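Side-chain contacts in aldehyde dehydrogenase (Anabaena variabilis, PDB 4H7N), which probably oxidises aldehydes to carboxylic acids using NAD+ as the electron acceptor: residues A[288-293]-A[348-353]; A[252-257]-A[267-272]; A[20-25]-A[164-169]. All coordinates share one frame; numbering follows the deposited sequence.

Interaction 1: residues A[288-293]-A[348-353]; sequences AKAHRL and PTVMTN
Pro348, just ahead of strand 349-352, sits against the last turn of helix 279-292 and touches both Ala290 and Leu293 with neighbouring carbons of its ring. Its CB meets Ala290 CB at 4.0 Å and also lies 4.1 Å from Ala290 O. That carbonyl oxygen accepts the backbone N-H of Leu293, N to O 3.1 Å; Pro348 CB merely packs beside it. One atom further round the ring, Pro348 CG lies 4.0 Å from Leu293 CD1 and 4.2 Å from Leu293 CB. The leucine side chain passes the ring at a slant: CG stands anti to its own carbonyl carbon (chi1 -55°) and CD1 continues anti to CA (chi2 -178°), which carries this methyl out over Pro348 CG. Thr349 turns its CB from the helix, and its OG1 is bonded to Arg347 O and Gly335 N instead. Val350 faces the helix again, as expected two residues on in a strand, and its CG2 comes to 4.4 Å from Ala290 CB. Ala290 therefore receives one carbon from each of two strand-side residues, Pro348 and Val350. Beyond Val350 the strand leaves this helical turn, and Thr352 packs on Phe279 and Tyr283 nearer the start of the same helix. Met370 of the adjoining strand 369-375 touches Ala290, Pro348 and Val350, while Leu255 and Val259 of helix 247-259 touch Leu293, as does Phe472 of the second subunit. The contact is wholly apolar and buries about 160 Å². It represents helix-on-sheet packing in an alpha/beta fold, here a helix laid on a strand near one margin of the mixed sheet in what is, as in relatives, probably the catalytic domain.

Interaction 2: residues A[252-257]-A[267-272]; sequences SAILWG and LSIERI
Gly257 O, near the end of helix 247-259, is gripped from several directions. The backbone N of Ile269 donates to it at 3.2 Å, with a fairly straight N-H...O angle of 158°, although the donor stands well above the carbonyl plane. A water donates a second bond to Gly257 O at 3.0 Å and accepts one from Ser268 OG at 2.9 Å, bridging helix and incoming chain. Ser268 CA adds a C-H...O contact, 3.4 Å from Gly257 O. The direct and water-mediated hydrogen bonds join the entry of strand 269-275 to the helix. Gly257 has no side chain on the side facing the strand, consistent with the close approach of the two backbones here. The helix and strand are the second and third elements of a beta-alpha-beta crossover that starts with strand 237-241, in the parallel part of the seven-stranded sheet, probably that of the catalytic domain. Their short axes come within 8.3 Å, the directions differing by 135°. Along the apolar side, Ile254 CG2 presses on Ile272 CD1 at 3.4 Å, tighter than a usual van der Waals contact, with Ile272 CG1 next at 3.8 Å. The two isoleucines pass at a slant, and the delta methyl reaches the helix because it is extended, anti to CA (chi2 158°). Ile269 CG2 lies more loosely beside the same Ile254 methyl. Ala239 of strand 237-241 and Phe282 of helix 279-292 continue this apolar layer. Elsewhere on the helix, Trp256 meets Trp470, Trp471 and Phe472 of the second subunit. At the Gly257 end of the contact, the side chain of Leu267 is about 6 Å from that of Glu232, the predicted active-site residue.

Interaction 3: residues A[20-25]-A[164-169]; sequences YVIIPP and IAPRFV
Arg167 lays its aliphatic chain over the ring of Tyr20, joining the type I turn Pro166-Val169 to the N-terminal beta hairpin of strands 8-11 and 18-22. The turn leads from strand 156-161 to helix 169-176, in what is, as in relatives, probably the Rossmann-like NAD-binding domain. The main dispersive contact is CH-pi: Arg167 CG stands 3.6 Å from the centroid of the Tyr20 ring, only 6° off its normal. The ring reaches this place because Tyr20 CG is anti to the backbone N (chi1 -161°). Apolar contacts centre on Pro166 CG, which lies 4.0 Å from Tyr20 CE2 and 3.9 Å from Ile22 CG2; the isoleucine and proline side chains cross at about a right angle. The outer nitrogens of Arg167 find their partners outside these segments. Its guanidinium plane is turned 37° from the tyrosine ring, NH2 forming a salt bridge with Asp19 and a hydrogen bond to Arg11 O, NH1 a salt bridge with Asp77. These bonds probably steady the chain, which is extended from CG to NE. Replacing Tyr20 with an alanine would probably leave Arg167 CG without the ring it covers, open a gap beside Pro166 CG and deprive the bridging water of its hydroxyl donor. Polar linkage across the contact runs through that water, which lies at the ring edge in its plane: it accepts from Tyr20 OH at 2.6 Å and donates to Pro166 O at 2.9 Å.

From the N terminus, interaction 3 closes first: the hairpin strand 18-22 meets residues 164-169 after a loop of 138 residues, mostly helical, tying the chain's start to the turn before helix 169-176. Interaction 2 follows, a short closure of nine residues within one beta-alpha-beta unit. Interaction 1 then spans 54 residues, from helix 279-292 to strand 349-352. The three lie in series; none encloses or crosses another. Interactions 1 and 2 reach the same seven-stranded sheet and touch: Lys289 NZ is 2.7 Å from Ser252 OG, a probable hydrogen bond, and Leu255 CD2 packs on backbone atoms of Lys289 and Ala290. Interaction 3 stands apart, its centre about 31 Å from that of interaction 2.

Interaction 1: residues A[288-293]-A[348-353]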
# COMPACT_ATOMS: atom_id res chain seq x y z
N ALA A 288 29.03 -1.96 33.43
CA ALA A 288 30.08 -0.94 33.68
C ALA A 288 29.86 0.27 32.77
O ALA A 288 29.94 1.44 33.21
CB ALA A 288 31.46 -1.53 33.46
N LYS A 289 29.53 -0.00 31.49
CA LYS A 289 29.27 1.07 30.55
C LYS A 289 27.98 1.83 30.86
O LYS A 289 27.92 3.05 30.73
CB LYS A 289 29.29 0.54 29.07
CG LYS A 289 30.65 -0.01 28.67
CD LYS A 289 30.62 -0.70 27.32
CE LYS A 289 32.05 -0.92 26.82
NZ LYS A 289 32.06 -1.48 25.44
N ALA A 290 26.94 1.12 31.25
CA ALA A 290 25.67 1.74 31.60
C ALA A 290 25.82 2.64 32.82
O ALA A 290 25.27 3.75 32.89
CB ALA A 290 24.65 0.69 31.90
N HIS A 291 26.60 2.16 33.76
CA HIS A 291 26.75 2.85 34.99
C HIS A 291 27.45 4.20 34.76
O HIS A 291 27.20 5.13 35.50
CB HIS A 291 27.47 1.98 36.02
CG HIS A 291 27.33 2.51 37.39
ND1 HIS A 291 28.35 3.19 38.03
CD2 HIS A 291 26.25 2.61 38.19
CE1 HIS A 291 27.92 3.63 39.20
NE2 HIS A 291 26.65 3.29 39.32
N ARG A 292 28.29 4.33 33.72
CA ARG A 292 28.96 5.61 33.41
C ARG A 292 28.00 6.71 32.93
O ARG A 292 28.32 7.87 33.06
CB ARG A 292 30.08 5.44 32.38
CG ARG A 292 31.30 4.66 32.87
CD ARG A 292 32.10 3.98 31.75
NE ARG A 292 32.97 4.89 31.00
CZ ARG A 292 32.68 5.51 29.85
NH1 ARG A 292 31.50 5.35 29.25
NH2 ARG A 292 33.59 6.30 29.27
N LEU A 293 26.82 6.37 32.41
CA LEU A 293 25.91 7.38 31.87
C LEU A 293 25.22 8.21 32.97
O LEU A 293 24.81 7.68 33.99
CB LEU A 293 24.84 6.73 30.96
CG LEU A 293 25.42 5.87 29.81
CD1 LEU A 293 24.31 5.32 28.95
CD2 LEU A 293 26.39 6.70 28.99
N PRO A 348 19.62 4.01 33.00
CA PRO A 348 19.94 2.76 32.30
C PRO A 348 19.91 1.57 33.26
O PRO A 348 20.50 1.62 34.32
CB PRO A 348 21.36 3.02 31.78
CG PRO A 348 21.39 4.49 31.55
CD PRO A 348 20.62 5.06 32.71
N THR A 349 19.15 0.56 32.90
CA THR A 349 18.83 -0.53 33.79
C THR A 349 19.18 -1.84 33.13
O THR A 349 18.63 -2.16 32.08
CB THR A 349 17.34 -0.48 34.11
OG1 THR A 349 17.04 0.76 34.74
CG2 THR A 349 16.90 -1.61 34.97
N VAL A 350 20.12 -2.60 33.73
CA VAL A 350 20.44 -3.97 33.28
C VAL A 350 19.79 -4.96 34.23
O VAL A 350 20.00 -4.87 35.45
CB VAL A 350 21.96 -4.22 33.24
CG1 VAL A 350 22.28 -5.64 32.80
CG2 VAL A 350 22.63 -3.20 32.33
N MSE A 351 19.04 -5.91 33.68
CA MSE A 351 18.42 -6.97 34.45
C MSE A 351 18.72 -8.32 33.88
O MSE A 351 18.79 -8.51 32.66
CB MSE A 351 16.91 -6.89 34.42
CG MSE A 351 16.30 -5.51 34.40
SE MSE A 351 14.30 -5.67 34.43
CE MSE A 351 14.02 -7.30 33.53
N THR A 352 18.84 -9.31 34.75
CA THR A 352 19.04 -10.71 34.35
C THR A 352 18.02 -11.58 35.12
O THR A 352 17.17 -11.07 35.87
CB THR A 352 20.50 -11.20 34.58
OG1 THR A 352 20.80 -11.22 35.98
CG2 THR A 352 21.56 -10.30 33.85
N ASN A 353 18.13 -12.89 34.93
CA ASN A 353 17.11 -13.84 35.35
C ASN A 353 15.75 -13.44 34.81
O ASN A 353 14.79 -13.33 35.54
CB ASN A 353 17.07 -13.89 36.86
CG ASN A 353 16.60 -15.24 37.37
OD1 ASN A 353 17.11 -16.28 36.98
ND2 ASN A 353 15.60 -15.22 38.26

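Interaction 2: residues A[252-257]-A[267-272]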
# COMPACT_ATOMS: atom_id res chain seq x y z
N SER A 252 28.99 -1.69 23.66
CA SER A 252 28.78 -0.27 23.39
C SER A 252 27.55 -0.07 22.44
O SER A 252 26.76 0.85 22.63
CB SER A 252 30.03 0.40 22.78
OG SER A 252 31.15 0.40 23.66
N ALA A 253 27.41 -0.91 21.41
CA ALA A 253 26.36 -0.71 20.44
C ALA A 253 24.97 -0.95 21.07
O ALA A 253 24.04 -0.19 20.81
CB ALA A 253 26.54 -1.65 19.27
N ILE A 254 24.87 -2.01 21.87
CA ILE A 254 23.59 -2.40 22.49
C ILE A 254 23.21 -1.39 23.57
O ILE A 254 22.04 -1.00 23.69
CB ILE A 254 23.66 -3.83 23.01
CG1 ILE A 254 23.61 -4.78 21.80
CG2 ILE A 254 22.55 -4.12 24.02
CD1 ILE A 254 24.07 -6.18 22.06
N LEU A 255 24.19 -0.88 24.30
CA LEU A 255 23.88 0.17 25.28
C LEU A 255 23.29 1.39 24.59
O LEU A 255 22.26 1.94 25.02
CB LEU A 255 25.14 0.51 26.09
CG LEU A 255 24.95 1.70 27.02
CD1 LEU A 255 23.92 1.36 28.09
CD2 LEU A 255 26.28 2.15 27.58
N TRP A 256 23.93 1.85 23.53
CA TRP A 256 23.46 3.02 22.79
C TRP A 256 22.07 2.76 22.20
O TRP A 256 21.13 3.53 22.36
CB TRP A 256 24.46 3.44 21.71
CG TRP A 256 23.98 4.65 20.99
CD1 TRP A 256 24.07 5.96 21.42
CD2 TRP A 256 23.26 4.68 19.77
NE1 TRP A 256 23.46 6.80 20.51
CE2 TRP A 256 22.95 6.04 19.49
CE3 TRP A 256 22.88 3.69 18.86
CZ2 TRP A 256 22.25 6.42 18.35
CZ3 TRP A 256 22.16 4.07 17.73
CH2 TRP A 256 21.84 5.43 17.49
N GLY A 257 21.93 1.62 21.57
CA GLY A 257 20.68 1.26 20.98
C GLY A 257 19.57 1.13 21.99
O GLY A 257 18.44 1.48 21.67
N LEU A 267 12.74 2.02 17.68
CA LEU A 267 13.99 1.33 17.26
C LEU A 267 14.93 0.99 18.40
O LEU A 267 16.07 0.54 18.19
CB LEU A 267 14.80 2.24 16.30
CG LEU A 267 13.97 2.76 15.15
CD1 LEU A 267 14.73 3.81 14.35
CD2 LEU A 267 13.54 1.60 14.30
N SER A 268 14.47 1.17 19.61
CA SER A 268 15.26 0.88 20.75
C SER A 268 15.43 -0.64 20.83
O SER A 268 14.44 -1.39 20.65
CB SER A 268 14.52 1.35 22.04
OG SER A 268 15.45 1.34 23.08
N ILE A 269 16.63 -1.09 21.20
CA ILE A 269 16.86 -2.49 21.55
C ILE A 269 16.17 -2.73 22.91
O ILE A 269 16.51 -2.09 23.91
CB ILE A 269 18.36 -2.83 21.65
CG1 ILE A 269 19.11 -2.63 20.33
CG2 ILE A 269 18.53 -4.26 22.18
CD1 ILE A 269 18.48 -3.37 19.14
N GLU A 270 15.21 -3.65 22.96
CA GLU A 270 14.46 -3.87 24.17
C GLU A 270 14.60 -5.29 24.73
O GLU A 270 14.05 -5.59 25.77
CB GLU A 270 12.99 -3.57 23.90
CG GLU A 270 12.71 -2.07 23.72
CD GLU A 270 11.26 -1.63 24.07
OE1 GLU A 270 10.48 -2.44 24.61
OE2 GLU A 270 10.92 -0.45 23.76
N ARG A 271 15.29 -6.17 24.01
CA ARG A 271 15.54 -7.55 24.45
C ARG A 271 16.91 -7.98 23.95
O ARG A 271 17.22 -7.73 22.81
CB ARG A 271 14.57 -8.53 23.82
CG ARG A 271 13.15 -8.06 23.94
CD ARG A 271 12.22 -9.08 23.34
NE ARG A 271 11.99 -8.91 21.92
CZ ARG A 271 11.91 -9.91 21.03
NH1 ARG A 271 12.20 -11.17 21.37
NH2 ARG A 271 11.63 -9.64 19.77
N ILE A 272 17.69 -8.64 24.79
CA ILE A 272 19.06 -8.99 24.48
C ILE A 272 19.30 -10.47 24.79
O ILE A 272 19.05 -10.92 25.94
CB ILE A 272 20.01 -8.11 25.29
CG1 ILE A 272 19.79 -6.62 24.95
CG2 ILE A 272 21.44 -8.45 24.93
CD1 ILE A 272 20.28 -5.70 26.07
O HOH W 1 16.70 3.86 22.29

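Interaction 3: residues A[20-25]-A[164-169]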
# COMPACT_ATOMS: atom_id res chain seq x y z
N TYR A 20 2.51 25.59 28.81
CA TYR A 20 2.20 25.77 27.42
C TYR A 20 0.75 25.36 27.25
O TYR A 20 0.27 24.54 28.01
CB TYR A 20 3.08 24.89 26.57
CG TYR A 20 3.17 25.31 25.12
CD1 TYR A 20 3.91 26.41 24.77
CD2 TYR A 20 2.58 24.56 24.11
CE1 TYR A 20 4.04 26.78 23.45
CE2 TYR A 20 2.69 24.93 22.78
CZ TYR A 20 3.43 26.03 22.45
OH TYR A 20 3.60 26.46 21.17
N VAL A 21 0.09 25.96 26.27
CA VAL A 21 -1.33 25.70 26.01
C VAL A 21 -1.48 25.53 24.52
O VAL A 21 -0.91 26.29 23.77
CB VAL A 21 -2.23 26.89 26.39
CG1 VAL A 21 -3.68 26.60 26.02
CG2 VAL A 21 -2.14 27.13 27.90
N ILE A 22 -2.25 24.56 24.08
CA ILE A 22 -2.56 24.48 22.67
C ILE A 22 -4.08 24.47 22.54
O ILE A 22 -4.77 24.16 23.51
CB ILE A 22 -1.96 23.19 22.06
CG1 ILE A 22 -2.47 21.93 22.75
CG2 ILE A 22 -0.43 23.25 22.10
CD1 ILE A 22 -1.86 20.69 22.16
N ILE A 23 -4.57 24.78 21.35
CA ILE A 23 -5.97 24.96 21.06
C ILE A 23 -6.43 24.10 19.89
O ILE A 23 -6.30 24.49 18.78
CB ILE A 23 -6.28 26.42 20.63
CG1 ILE A 23 -5.58 27.41 21.54
CG2 ILE A 23 -7.78 26.71 20.64
CD1 ILE A 23 -6.07 27.35 22.93
N PRO A 24 -7.05 22.96 20.15
CA PRO A 24 -7.36 22.10 19.02
C PRO A 24 -8.52 22.63 18.21
O PRO A 24 -9.47 23.18 18.75
CB PRO A 24 -7.67 20.74 19.65
CG PRO A 24 -7.78 20.95 21.11
CD PRO A 24 -7.32 22.34 21.45
N PRO A 25 -8.45 22.50 16.88
CA PRO A 25 -9.60 23.02 16.12
C PRO A 25 -10.77 22.06 16.18
O PRO A 25 -10.56 20.86 15.98
CB PRO A 25 -9.05 23.09 14.69
CG PRO A 25 -7.98 22.06 14.65
CD PRO A 25 -7.44 21.89 16.03
N ILE A 164 1.55 15.87 23.61
CA ILE A 164 2.59 15.73 24.65
C ILE A 164 3.86 16.55 24.35
O ILE A 164 4.57 16.91 25.27
CB ILE A 164 2.96 14.23 24.85
CG1 ILE A 164 1.72 13.39 25.22
CG2 ILE A 164 4.03 14.09 25.88
CD1 ILE A 164 1.00 13.78 26.48
N ALA A 165 4.12 16.88 23.08
CA ALA A 165 5.36 17.60 22.71
C ALA A 165 5.15 18.48 21.46
O ALA A 165 5.59 18.13 20.37
CB ALA A 165 6.45 16.60 22.45
N PRO A 166 4.41 19.59 21.60
CA PRO A 166 3.96 20.37 20.47
C PRO A 166 4.73 21.67 20.27
O PRO A 166 4.49 22.38 19.30
CB PRO A 166 2.51 20.67 20.84
CG PRO A 166 2.64 20.92 22.32
CD PRO A 166 3.70 19.96 22.83
N ARG A 167 5.61 22.02 21.19
CA ARG A 167 6.16 23.40 21.19
C ARG A 167 7.11 23.71 20.03
O ARG A 167 7.22 24.86 19.62
CB ARG A 167 6.90 23.69 22.49
CG ARG A 167 6.13 23.39 23.75
CD ARG A 167 7.08 23.60 24.91
NE ARG A 167 6.53 23.19 26.18
CZ ARG A 167 6.30 21.93 26.57
NH1 ARG A 167 6.49 20.90 25.77
NH2 ARG A 167 5.89 21.70 27.80
N PHE A 168 7.71 22.67 19.44
CA PHE A 168 8.68 22.85 18.35
C PHE A 168 8.03 23.43 17.11
O PHE A 168 8.73 23.95 16.28
CB PHE A 168 9.36 21.54 17.99
CG PHE A 168 8.45 20.58 17.26
CD1 PHE A 168 7.56 19.78 17.95
CD2 PHE A 168 8.49 20.50 15.88
CE1 PHE A 168 6.74 18.90 17.28
CE2 PHE A 168 7.66 19.62 15.19
CZ PHE A 168 6.79 18.81 15.89
N VAL A 169 6.71 23.33 17.01
CA VAL A 169 5.97 23.87 15.89
C VAL A 169 6.08 25.40 15.78
O VAL A 169 6.22 25.95 14.67
CB VAL A 169 4.48 23.41 15.96
CG1 VAL A 169 3.67 24.09 14.89
CG2 VAL A 169 4.40 21.90 15.67
O HOH W 2 3.03 24.88 19.18